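Local structure of ABC transporter, substrate binding protein (Aeropyrum pernix, 3EAF) at residues V295-V307 and L320-I334. The protein probably binds a small solute outside the cell and delivers it to an ABC transporter for uptake, as periplasmic binding proteins do. Sequence-based numbering, arbitrary orientation.
Sequences VNVWLLIKAIESV and LKEALEANTFDLGGI. With MG (magnesium ion), chain C.
Lys302 NZ makes three hydrogen bonds toward residues 329-334: one directly to Asp330 O at 2.9 Å, nearly straight on to the carbonyl (C=O...N angle 169°), and two to waters. One water also accepts from Asp330 N, the other from Gly332 N, so a single ammonium group reaches one backbone carbonyl directly and two backbone N-H groups through water. The lysine chain bends at chi2 (-99°), its CB 3.5 Å from Phe329 CD1 and its CG against Leu331 CD1. With an alanine here, Asp330 O and the two waters would probably lose their ammonium donor, and Leu331 CD1 its packing against CG. Further along, Leu331 lays its backbone over one face of the Trp298 indole, while Ile334 CD1 comes to the ring edge and also meets Val295 CG1 at 3.7 Å. Leu331 CD2 rests on Val295 O. The axes of helix segments 295-304 and 320-326 approach to 8.9 Å at 94°, with Ala303 facing Ala323. Around this pair, Leu324 CD2 packs on Leu299 CG (3.7 Å) and Leu320 CD2 on Ile304 CG1 (3.6 Å). Helix 288-304 packs by Leu300 on strand 101-104 and by Ile304 on strand 47-56, in one sheet of the periplasmic binding protein fold. Glu325 O binds the magnesium ion with Asp340 and Tyr341. The lysine charge is probably stabilised by a carbonyl and two water oxygens, with Asp330 OD2, 6.0 Å from Lys302 NZ, near but not in contact.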
ATOM      1  N   VAL A 295      -8.126   6.712   0.519  1.00  7.39           N
ATOM      2  CA  VAL A 295      -7.072   7.732   0.563  1.00  7.58           C
ATOM      3  C   VAL A 295      -6.402   7.996  -0.781  1.00  7.48           C
ATOM      4  O   VAL A 295      -5.919   9.108  -1.012  1.00  8.00           O
ATOM      5  CB  VAL A 295      -5.996   7.466   1.654  1.00  7.65           C
ATOM      6  CG1 VAL A 295      -6.622   7.527   3.054  1.00  8.02           C
ATOM      7  CG2 VAL A 295      -5.232   6.148   1.409  1.00  7.72           C
ATOM      8  N   ASN A 296      -6.367   6.994  -1.661  1.00  7.17           N
ATOM      9  CA  ASN A 296      -5.854   7.211  -3.014  1.00  7.50           C
ATOM     10  C   ASN A 296      -6.741   8.169  -3.807  1.00  7.25           C
ATOM     11  O   ASN A 296      -6.251   9.107  -4.432  1.00  7.89           O
ATOM     12  CB  ASN A 296      -5.624   5.889  -3.765  1.00  7.58           C
ATOM     13  CG  ASN A 296      -4.320   5.200  -3.345  1.00  8.05           C
ATOM     14  OD1 ASN A 296      -3.693   5.594  -2.361  1.00  8.31           O
ATOM     15  ND2 ASN A 296      -3.910   4.175  -4.092  1.00  7.75           N
ATOM     16  N   VAL A 297      -8.049   7.950  -3.746  1.00  7.09           N
ATOM     17  CA  VAL A 297      -9.003   8.853  -4.390  1.00  7.15           C
ATOM     18  C   VAL A 297      -8.931  10.247  -3.748  1.00  7.36           C
ATOM     19  O   VAL A 297      -8.922  11.262  -4.457  1.00  7.39           O
ATOM     20  CB  VAL A 297     -10.437   8.282  -4.329  1.00  7.13           C
ATOM     21  CG1 VAL A 297     -11.452   9.286  -4.844  1.00  7.02           C
ATOM     22  CG2 VAL A 297     -10.511   6.961  -5.118  1.00  7.12           C
ATOM     23  N   TRP A 298      -8.849  10.284  -2.417  1.00  7.41           N
ATOM     24  CA  TRP A 298      -8.823  11.551  -1.679  1.00  7.96           C
ATOM     25  C   TRP A 298      -7.616  12.399  -2.063  1.00  7.98           C
ATOM     26  O   TRP A 298      -7.728  13.623  -2.167  1.00  8.46           O
ATOM     27  CB  TRP A 298      -8.810  11.310  -0.168  1.00  8.18           C
ATOM     28  CG  TRP A 298      -9.332  12.461   0.669  1.00  8.43           C
ATOM     29  CD1 TRP A 298      -9.611  13.742   0.255  1.00  8.96           C
ATOM     30  CD2 TRP A 298      -9.618  12.426   2.071  1.00  9.23           C
ATOM     31  NE1 TRP A 298     -10.072  14.494   1.315  1.00  8.16           N
ATOM     32  CE2 TRP A 298     -10.077  13.713   2.441  1.00  8.52           C
ATOM     33  CE3 TRP A 298      -9.529  11.429   3.058  1.00  9.54           C
ATOM     34  CZ2 TRP A 298     -10.442  14.030   3.757  1.00  9.21           C
ATOM     35  CZ3 TRP A 298      -9.906  11.747   4.368  1.00  9.22           C
ATOM     36  CH2 TRP A 298     -10.363  13.034   4.697  1.00  8.41           C
ATOM     37  N   LEU A 299      -6.464  11.757  -2.255  1.00  7.74           N
ATOM     38  CA  LEU A 299      -5.272  12.470  -2.698  1.00  8.04           C
ATOM     39  C   LEU A 299      -5.528  13.162  -4.037  1.00  8.04           C
ATOM     40  O   LEU A 299      -5.113  14.299  -4.236  1.00  7.98           O
ATOM     41  CB  LEU A 299      -4.055  11.529  -2.791  1.00  8.19           C
ATOM     42  CG  LEU A 299      -2.720  12.178  -3.196  1.00  8.21           C
ATOM     43  CD1 LEU A 299      -2.188  13.099  -2.083  1.00  7.75           C
ATOM     44  CD2 LEU A 299      -1.684  11.123  -3.569  1.00  8.26           C
ATOM     45  N   LEU A 300      -6.208  12.469  -4.950  1.00  8.08           N
ATOM     46  CA  LEU A 300      -6.618  13.057  -6.225  1.00  8.73           C
ATOM     47  C   LEU A 300      -7.545  14.270  -6.029  1.00  8.97           C
ATOM     48  O   LEU A 300      -7.361  15.312  -6.670  1.00  8.92           O
ATOM     49  CB  LEU A 300      -7.292  12.000  -7.110  1.00  8.64           C
ATOM     50  CG  LEU A 300      -7.920  12.462  -8.424  1.00  9.04           C
ATOM     51  CD1 LEU A 300      -6.852  12.969  -9.391  1.00  9.57           C
ATOM     52  CD2 LEU A 300      -8.740  11.343  -9.049  1.00  8.87           C
ATOM     53  N   ILE A 301      -8.536  14.124  -5.153  1.00  9.41           N
ATOM     54  CA  ILE A 301      -9.472  15.209  -4.826  1.00 10.37           C
ATOM     55  C   ILE A 301      -8.727  16.458  -4.362  1.00 11.01           C
ATOM     56  O   ILE A 301      -9.018  17.570  -4.813  1.00 11.46           O
ATOM     57  CB  ILE A 301     -10.488  14.785  -3.717  1.00 10.37           C
ATOM     58  CG1 ILE A 301     -11.328  13.574  -4.156  1.00 10.95           C
ATOM     59  CG2 ILE A 301     -11.365  15.963  -3.277  1.00 10.16           C
ATOM     60  CD1 ILE A 301     -11.948  13.681  -5.529  1.00 11.22           C
ATOM     61  N   LYS A 302      -7.757  16.266  -3.468  1.00 11.60           N
ATOM     62  CA  LYS A 302      -6.953  17.377  -2.955  1.00 12.04           C
ATOM     63  C   LYS A 302      -6.162  18.059  -4.075  1.00 11.85           C
ATOM     64  O   LYS A 302      -6.045  19.288  -4.091  1.00 11.78           O
ATOM     65  CB  LYS A 302      -6.049  16.915  -1.801  1.00 12.34           C
ATOM     66  CG  LYS A 302      -6.817  16.440  -0.555  1.00 13.62           C
ATOM     67  CD  LYS A 302      -6.909  17.499   0.551  1.00 15.31           C
ATOM     68  CE  LYS A 302      -7.555  16.918   1.795  1.00 16.01           C
ATOM     69  NZ  LYS A 302      -7.398  17.755   3.008  1.00 16.70           N
ATOM     70  N   ALA A 303      -5.648  17.269  -5.020  1.00 11.86           N
ATOM     71  CA  ALA A 303      -4.960  17.816  -6.198  1.00 12.19           C
ATOM     72  C   ALA A 303      -5.899  18.706  -7.028  1.00 12.46           C
ATOM     73  O   ALA A 303      -5.536  19.816  -7.396  1.00 12.43           O
ATOM     74  CB  ALA A 303      -4.381  16.694  -7.061  1.00 12.24           C
ATOM     75  N   ILE A 304      -7.105  18.211  -7.302  1.00 12.73           N
ATOM     76  CA  ILE A 304      -8.128  18.964  -8.040  1.00 13.14           C
ATOM     77  C   ILE A 304      -8.511  20.272  -7.335  1.00 13.52           C
ATOM     78  O   ILE A 304      -8.660  21.312  -7.980  1.00 13.41           O
ATOM     79  CB  ILE A 304      -9.401  18.109  -8.298  1.00 13.14           C
ATOM     80  CG1 ILE A 304      -9.052  16.892  -9.159  1.00 12.09           C
ATOM     81  CG2 ILE A 304     -10.510  18.956  -8.959  1.00 11.80           C
ATOM     82  CD1 ILE A 304     -10.089  15.807  -9.128  1.00 12.48           C
ATOM     83  N   GLU A 305      -8.655  20.208  -6.015  1.00 14.32           N
ATOM     84  CA  GLU A 305      -8.959  21.389  -5.204  1.00 15.23           C
ATOM     85  C   GLU A 305      -7.824  22.414  -5.193  1.00 15.79           C
ATOM     86  O   GLU A 305      -8.018  23.549  -4.754  1.00 15.66           O
ATOM     87  CB  GLU A 305      -9.313  20.980  -3.775  1.00 15.23           C
ATOM     88  CG  GLU A 305     -10.618  20.223  -3.659  1.00 15.91           C
ATOM     89  CD  GLU A 305     -10.845  19.616  -2.288  1.00 17.66           C
ATOM     90  OE1 GLU A 305      -9.856  19.367  -1.550  1.00 19.27           O
ATOM     91  OE2 GLU A 305     -12.023  19.368  -1.951  1.00 18.52           O
ATOM     92  N   SER A 306      -6.651  22.001  -5.684  1.00 16.64           N
ATOM     93  CA  SER A 306      -5.443  22.828  -5.724  1.00 17.40           C
ATOM     94  C   SER A 306      -5.182  23.472  -7.087  1.00 18.06           C
ATOM     95  O   SER A 306      -4.222  24.237  -7.231  1.00 18.70           O
ATOM     96  CB  SER A 306      -4.218  21.992  -5.330  1.00 17.42           C
ATOM     97  OG  SER A 306      -4.386  21.409  -4.051  1.00 18.31           O
ATOM     98  N   VAL A 307      -6.008  23.154  -8.086  1.00 18.14           N
ATOM     99  CA  VAL A 307      -5.841  23.730  -9.427  1.00 18.42           C
ATOM    100  C   VAL A 307      -7.004  24.640  -9.829  1.00 18.89           C
ATOM    101  O   VAL A 307      -8.096  24.565  -9.256  1.00 18.86           O
ATOM    102  CB  VAL A 307      -5.603  22.650 -10.530  1.00 18.39           C
ATOM    103  CG1 VAL A 307      -4.371  21.822 -10.215  1.00 18.61           C
ATOM    104  CG2 VAL A 307      -6.820  21.753 -10.725  1.00 17.57           C
ATOM    105  N   LEU A 320      -2.622  18.251 -12.543  1.00 13.29           N
ATOM    106  CA  LEU A 320      -2.743  17.436 -11.330  1.00 13.11           C
ATOM    107  C   LEU A 320      -1.380  17.021 -10.773  1.00 13.22           C
ATOM    108  O   LEU A 320      -1.163  17.100  -9.560  1.00 12.76           O
ATOM    109  CB  LEU A 320      -3.616  16.198 -11.586  1.00 12.87           C
ATOM    110  CG  LEU A 320      -5.109  16.444 -11.849  1.00 12.41           C
ATOM    111  CD1 LEU A 320      -5.798  15.158 -12.262  1.00 11.63           C
ATOM    112  CD2 LEU A 320      -5.803  17.056 -10.633  1.00 11.79           C
ATOM    113  N   LYS A 321      -0.473  16.589 -11.656  1.00 13.53           N
ATOM    114  CA  LYS A 321       0.901  16.236 -11.251  1.00 14.31           C
ATOM    115  C   LYS A 321       1.608  17.394 -10.555  1.00 14.39           C
ATOM    116  O   LYS A 321       2.232  17.218  -9.510  1.00 14.55           O
ATOM    117  CB  LYS A 321       1.756  15.780 -12.443  1.00 14.35           C
ATOM    118  CG  LYS A 321       3.264  16.114 -12.266  1.00 15.53           C
ATOM    119  CD  LYS A 321       4.144  15.403 -13.248  1.00 17.49           C
ATOM    120  CE  LYS A 321       5.263  16.297 -13.777  1.00 18.41           C
ATOM    121  NZ  LYS A 321       6.208  16.826 -12.758  1.00 16.71           N
ATOM    122  N   GLU A 322       1.512  18.576 -11.153  1.00 14.65           N
ATOM    123  CA  GLU A 322       2.214  19.745 -10.653  1.00 15.08           C
ATOM    124  C   GLU A 322       1.655  20.215  -9.308  1.00 14.30           C
ATOM    125  O   GLU A 322       2.413  20.639  -8.431  1.00 14.14           O
ATOM    126  CB  GLU A 322       2.217  20.852 -11.713  1.00 15.21           C
ATOM    127  CG  GLU A 322       3.067  20.475 -12.940  1.00 16.21           C
ATOM    128  CD  GLU A 322       3.174  21.567 -13.985  1.00 17.60           C
ATOM    129  OE1 GLU A 322       2.580  22.657 -13.806  1.00 20.99           O
ATOM    130  OE2 GLU A 322       3.861  21.331 -15.011  1.00 21.22           O
ATOM    131  N   ALA A 323       0.335  20.112  -9.152  1.00 13.66           N
ATOM    132  CA  ALA A 323      -0.333  20.399  -7.888  1.00 13.34           C
ATOM    133  C   ALA A 323       0.113  19.445  -6.782  1.00 13.02           C
ATOM    134  O   ALA A 323       0.295  19.861  -5.645  1.00 12.94           O
ATOM    135  CB  ALA A 323      -1.852  20.340  -8.059  1.00 13.42           C
ATOM    136  N   LEU A 324       0.278  18.164  -7.115  1.00 12.68           N
ATOM    137  CA  LEU A 324       0.737  17.179  -6.132  1.00 12.77           C
ATOM    138  C   LEU A 324       2.183  17.451  -5.684  1.00 12.90           C
ATOM    139  O   LEU A 324       2.567  17.111  -4.568  1.00 12.91           O
ATOM    140  CB  LEU A 324       0.582  15.751  -6.673  1.00 12.56           C
ATOM    141  CG  LEU A 324      -0.854  15.209  -6.766  1.00 11.72           C
ATOM    142  CD1 LEU A 324      -0.940  14.013  -7.729  1.00 12.73           C
ATOM    143  CD2 LEU A 324      -1.409  14.848  -5.387  1.00 11.77           C
ATOM    144  N   GLU A 325       2.961  18.084  -6.561  1.00 13.05           N
ATOM    145  CA  GLU A 325       4.352  18.446  -6.271  1.00 13.79           C
ATOM    146  C   GLU A 325       4.505  19.782  -5.532  1.00 13.86           C
ATOM    147  O   GLU A 325       5.558  20.056  -4.951  1.00 13.84           O
ATOM    148  CB  GLU A 325       5.175  18.461  -7.568  1.00 13.52           C
ATOM    149  CG  GLU A 325       5.435  17.073  -8.140  1.00 14.07           C
ATOM    150  CD  GLU A 325       6.186  17.087  -9.457  1.00 14.63           C
ATOM    151  OE1 GLU A 325       6.074  18.076 -10.210  1.00 16.21           O
ATOM    152  OE2 GLU A 325       6.883  16.089  -9.749  1.00 15.55           O
ATOM    153  N   ALA A 326       3.455  20.602  -5.541  1.00 14.26           N
ATOM    154  CA  ALA A 326       3.546  21.970  -5.030  1.00 14.58           C
ATOM    155  C   ALA A 326       2.870  22.177  -3.679  1.00 14.82           C
ATOM    156  O   ALA A 326       2.860  23.294  -3.171  1.00 15.27           O
ATOM    157  CB  ALA A 326       2.980  22.957  -6.060  1.00 14.64           C
ATOM    158  N   ASN A 327       2.313  21.113  -3.105  1.00 14.76           N
ATOM    159  CA  ASN A 327       1.509  21.228  -1.888  1.00 15.12           C
ATOM    160  C   ASN A 327       1.773  20.104  -0.889  1.00 14.96           C
ATOM    161  O   ASN A 327       2.047  18.968  -1.281  1.00 15.09           O
ATOM    162  CB  ASN A 327       0.006  21.226  -2.227  1.00 15.17           C
ATOM    163  CG  ASN A 327      -0.390  22.334  -3.181  1.00 15.49           C
ATOM    164  OD1 ASN A 327      -0.572  22.100  -4.381  1.00 15.67           O
ATOM    165  ND2 ASN A 327      -0.523  23.547  -2.659  1.00 14.36           N
ATOM    166  N   THR A 328       1.674  20.435   0.397  1.00 14.53           N
ATOM    167  CA  THR A 328       1.657  19.451   1.471  1.00 14.18           C
ATOM    168  C   THR A 328       0.214  19.033   1.744  1.00 13.76           C
ATOM    169  O   THR A 328      -0.665  19.888   1.859  1.00 13.83           O
ATOM    170  CB  THR A 328       2.313  20.024   2.742  1.00 14.29           C
ATOM    171  OG1 THR A 328       3.711  20.194   2.501  1.00 13.76           O
ATOM    172  CG2 THR A 328       2.120  19.100   3.948  1.00 15.06           C
ATOM    173  N   PHE A 329      -0.033  17.727   1.830  1.00 13.23           N
ATOM    174  CA  PHE A 329      -1.398  17.215   1.987  1.00 13.05           C
ATOM    175  C   PHE A 329      -1.615  16.491   3.305  1.00 13.14           C
ATOM    176  O   PHE A 329      -0.740  15.759   3.786  1.00 13.08           O
ATOM    177  CB  PHE A 329      -1.762  16.266   0.834  1.00 13.29           C
ATOM    178  CG  PHE A 329      -1.699  16.903  -0.526  1.00 13.29           C
ATOM    179  CD1 PHE A 329      -2.760  17.666  -1.004  1.00 13.59           C
ATOM    180  CD2 PHE A 329      -0.583  16.736  -1.334  1.00 12.64           C
ATOM    181  CE1 PHE A 329      -2.705  18.255  -2.261  1.00 13.53           C
ATOM    182  CE2 PHE A 329      -0.518  17.326  -2.584  1.00 12.16           C
ATOM    183  CZ  PHE A 329      -1.579  18.077  -3.055  1.00 12.68           C
ATOM    184  N   ASP A 330      -2.795  16.692   3.882  1.00 12.97           N
ATOM    185  CA  ASP A 330      -3.227  15.904   5.028  1.00 13.49           C
ATOM    186  C   ASP A 330      -4.579  15.280   4.702  1.00 13.07           C
ATOM    187  O   ASP A 330      -5.528  15.976   4.323  1.00 13.15           O
ATOM    188  CB  ASP A 330      -3.302  16.751   6.307  1.00 13.84           C
ATOM    189  CG  ASP A 330      -3.859  15.969   7.503  1.00 15.60           C
ATOM    190  OD1 ASP A 330      -3.481  14.798   7.697  1.00 16.55           O
ATOM    191  OD2 ASP A 330      -4.683  16.531   8.254  1.00 19.22           O
ATOM    192  N   LEU A 331      -4.652  13.964   4.843  1.00 12.41           N
ATOM    193  CA  LEU A 331      -5.863  13.225   4.525  1.00 12.18           C
ATOM    194  C   LEU A 331      -6.601  12.892   5.814  1.00 11.85           C
ATOM    195  O   LEU A 331      -6.708  11.731   6.212  1.00 11.66           O
ATOM    196  CB  LEU A 331      -5.517  11.970   3.709  1.00 12.04           C
ATOM    197  CG  LEU A 331      -5.428  12.041   2.172  1.00 13.02           C
ATOM    198  CD1 LEU A 331      -5.172  13.442   1.583  1.00 11.36           C
ATOM    199  CD2 LEU A 331      -4.390  11.054   1.655  1.00 12.77           C
ATOM    200  N   GLY A 332      -7.092  13.941   6.472  1.00 11.65           N
ATOM    201  CA  GLY A 332      -7.843  13.804   7.723  1.00 11.34           C
ATOM    202  C   GLY A 332      -7.089  13.083   8.826  1.00 11.03           C
ATOM    203  O   GLY A 332      -7.699  12.461   9.695  1.00 11.13           O
ATOM    204  N   GLY A 333      -5.761  13.169   8.786  1.00 10.94           N
ATOM    205  CA  GLY A 333      -4.901  12.573   9.807  1.00  9.95           C
ATOM    206  C   GLY A 333      -4.857  11.055   9.788  1.00  9.50           C
ATOM    207  O   GLY A 333      -4.553  10.432  10.803  1.00  8.91           O
ATOM    208  N   ILE A 334      -5.160  10.459   8.634  1.00  8.92           N
ATOM    209  CA  ILE A 334      -5.129   9.003   8.486  1.00  8.45           C
ATOM    210  C   ILE A 334      -3.704   8.476   8.360  1.00  8.40           C
ATOM    211  O   ILE A 334      -3.375   7.419   8.915  1.00  8.05           O
ATOM    212  CB  ILE A 334      -5.941   8.531   7.250  1.00  8.70           C
ATOM    213  CG1 ILE A 334      -7.450   8.702   7.490  1.00  7.61           C
ATOM    214  CG2 ILE A 334      -5.593   7.079   6.889  1.00  7.91           C
ATOM    215  CD1 ILE A 334      -8.307   8.442   6.228  1.00  8.13           C
TER
HETATM  216 MG    MG C   1       6.152  19.122  -2.763  1.00 14.55          MG
HETATM  217  O   HOH W   1      -4.490  18.732   2.855  1.00 13.31           O
HETATM  218  O   HOH W   2      -8.200  16.816   5.478  1.00 25.01           O
HETATM  219  O   HOH W   3       4.105  18.059  -2.733  1.00 11.36           O
HETATM  220  O   HOH W   4       6.047  21.512  -2.009  1.00 12.68           O
HETATM  221  O   HOH W   5       8.578  19.366  -1.958  1.00 13.91           O